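Local coordinates for DUF2787 domain-containing protein (Vibrio cholerae, PDB 2V1L) that is of unknown function but shares structural homology with human p32 and is encoded on a pathogenicity island, at residues A19-I24 against V41-R46. Numbering follows the deposited sequence.
Sequences ALLANI and VVMNFR
Met43 bridges the gap between strand 41-46 and the helix segment 19-24, whose axes come no closer than 11.1 Å and run at 110° to each other. Its CB leaves the strand toward the helix, and CG lies anti to the carbonyl carbon (chi1 -60°). Beyond CG the chain is fully extended, so the unbranched side chain spends its whole length crossing to the helix. SD arrives between two side chains one turn apart, 3.9 Å from Leu21 CD2 and 3.9 Å from Ile24 CG2, crossing both obliquely. Leu21 does not aim its CB at the strand, but its forked end lets CD2 reach the sulfur. The terminal CE goes furthest: it lies 3.7 Å from Ile24 CG2 and 3.6 Å from the backbone O of Leu21, against the helix itself.

Ile24 divides its two branches between two partners. CG2, anti to the backbone N, meets the methionine tip, whereas the CG1 arm carries CD1 to the end of the Phe45 ring, 3.7 Å from CZ, in a tip-to-tip approach. A beta-branched residue suits this place because it serves both neighbours at once. The long, rigid ring of Phe45 suits its own, reaching Ile24 and also Leu20, whose CD2 adds a looser, oblique touch 4.4 Å from Phe45 CE1. Leu20 also touches Phe130 of helix 117-135, whose ring lies edge-to-face with that of Phe45.

Met43 and Phe45 alternate with Val42 and Asn44, so both point from the same side of this strand toward the helix. Between the two segments the side chains meet only through apolar groups, and the one oxygen touched is Leu21 O; this is consistent with cohesion by dispersion and burial of apolar surface, with fit set by side-chain shape.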
loop_
_atom_site.group_PDB
_atom_site.type_symbol
_atom_site.label_atom_id
_atom_site.label_comp_id
_atom_site.label_asym_id
_atom_site.label_seq_id
_atom_site.Cartn_x
_atom_site.Cartn_y
_atom_site.Cartn_z
ATOM N N ALA A 19 9.145 -6.644 6.201
ATOM C CA ALA A 19 9.689 -7.883 5.637
ATOM C C ALA A 19 9.203 -8.173 4.219
ATOM O O ALA A 19 9.986 -8.631 3.394
ATOM C CB ALA A 19 9.378 -9.088 6.570
ATOM N N LEU A 20 7.917 -7.956 3.934
ATOM C CA LEU A 20 7.440 -8.043 2.544
ATOM C C LEU A 20 8.150 -7.030 1.649
ATOM O O LEU A 20 8.654 -7.389 0.575
ATOM C CB LEU A 20 5.916 -7.876 2.438
ATOM C CG LEU A 20 5.327 -7.755 1.021
ATOM C CD1 LEU A 20 5.573 -9.006 0.141
ATOM C CD2 LEU A 20 3.864 -7.456 1.082
ATOM N N LEU A 21 8.205 -5.776 2.102
ATOM C CA LEU A 21 8.856 -4.694 1.346
ATOM C C LEU A 21 10.335 -4.980 1.154
ATOM O O LEU A 21 10.836 -4.921 0.033
ATOM C CB LEU A 21 8.707 -3.349 2.051
ATOM C CG LEU A 21 7.339 -2.670 2.194
ATOM C CD1 LEU A 21 7.495 -1.348 2.935
ATOM C CD2 LEU A 21 6.670 -2.449 0.859
ATOM N N ALA A 22 11.023 -5.280 2.255
ATOM C CA ALA A 22 12.450 -5.620 2.229
ATOM C C ALA A 22 12.732 -6.750 1.243
ATOM O O ALA A 22 13.680 -6.673 0.459
ATOM C CB ALA A 22 12.945 -5.990 3.639
ATOM N N ASN A 23 11.893 -7.781 1.269
ATOM C CA ASN A 23 12.081 -8.931 0.406
ATOM C C ASN A 23 12.032 -8.561 -1.064
ATOM O O ASN A 23 12.879 -8.991 -1.846
ATOM C CB ASN A 23 11.047 -10.027 0.704
ATOM C CG ASN A 23 11.506 -11.400 0.247
ATOM O OD1 ASN A 23 10.821 -12.074 -0.528
ATOM N ND2 ASN A 23 12.685 -11.820 0.720
ATOM N N ILE A 24 11.037 -7.763 -1.434
ATOM C CA ILE A 24 10.834 -7.393 -2.834
ATOM C C ILE A 24 11.936 -6.470 -3.362
ATOM O O ILE A 24 12.319 -6.564 -4.528
ATOM C CB ILE A 24 9.421 -6.834 -3.073
ATOM C CG1 ILE A 24 8.407 -7.981 -2.989
ATOM C CG2 ILE A 24 9.327 -6.147 -4.429
ATOM C CD1 ILE A 24 6.967 -7.537 -2.964
ATOM N N VAL A 41 11.502 4.217 -5.836
ATOM C CA VAL A 41 10.947 2.978 -6.399
ATOM C C VAL A 41 9.408 2.838 -6.226
ATOM O O VAL A 41 8.830 3.316 -5.250
ATOM C CB VAL A 41 11.692 1.727 -5.810
ATOM C CG1 VAL A 41 11.066 1.231 -4.515
ATOM C CG2 VAL A 41 11.744 0.614 -6.806
ATOM N N VAL A 42 8.769 2.179 -7.187
ATOM C CA VAL A 42 7.334 1.941 -7.159
ATOM C C VAL A 42 7.011 0.451 -7.336
ATOM O O VAL A 42 7.385 -0.164 -8.334
ATOM C CB VAL A 42 6.581 2.802 -8.235
ATOM C CG1 VAL A 42 5.131 2.384 -8.360
ATOM C CG2 VAL A 42 6.662 4.278 -7.890
ATOM N N MET A 43 6.292 -0.113 -6.363
ATOM C CA MET A 43 5.824 -1.503 -6.422
ATOM C C MET A 43 4.334 -1.536 -6.800
ATOM O O MET A 43 3.538 -0.747 -6.278
ATOM C CB MET A 43 6.013 -2.194 -5.061
ATOM C CG MET A 43 7.435 -2.286 -4.527
ATOM S SD MET A 43 7.514 -3.100 -2.903
ATOM C CE MET A 43 9.248 -2.943 -2.503
ATOM N N ASN A 44 3.959 -2.447 -7.686
ATOM C CA ASN A 44 2.557 -2.675 -8.016
ATOM C C ASN A 44 2.169 -4.130 -7.764
ATOM O O ASN A 44 2.916 -5.036 -8.135
ATOM C CB ASN A 44 2.247 -2.309 -9.469
ATOM C CG ASN A 44 2.272 -0.815 -9.704
ATOM O OD1 ASN A 44 3.336 -0.237 -9.929
ATOM N ND2 ASN A 44 1.103 -0.178 -9.630
ATOM N N PHE A 45 1.014 -4.338 -7.130
ATOM C CA PHE A 45 0.485 -5.678 -6.878
ATOM C C PHE A 45 -0.827 -5.727 -7.637
ATOM O O PHE A 45 -1.721 -4.894 -7.383
ATOM C CB PHE A 45 0.267 -5.924 -5.358
ATOM C CG PHE A 45 1.509 -5.792 -4.521
ATOM C CD1 PHE A 45 2.108 -6.924 -3.957
ATOM C CD2 PHE A 45 2.094 -4.544 -4.285
ATOM C CE1 PHE A 45 3.241 -6.810 -3.186
ATOM C CE2 PHE A 45 3.254 -4.421 -3.528
ATOM C CZ PHE A 45 3.838 -5.552 -2.980
ATOM N N ARG A 46 -0.945 -6.666 -8.580
ATOM C CA ARG A 46 -2.170 -6.811 -9.373
ATOM C C ARG A 46 -2.700 -8.254 -9.460
ATOM O O ARG A 46 -1.935 -9.186 -9.639
ATOM C CB ARG A 46 -1.999 -6.211 -10.786
ATOM C CG ARG A 46 -1.840 -4.660 -10.816
ATOM C CD ARG A 46 -1.733 -4.083 -12.264
ATOM N NE ARG A 46 -0.333 -3.996 -12.711
ATOM C CZ ARG A 46 0.382 -2.873 -12.818
ATOM N NH1 ARG A 46 -0.164 -1.695 -12.546
ATOM N NH2 ARG A 46 1.655 -2.925 -13.209
#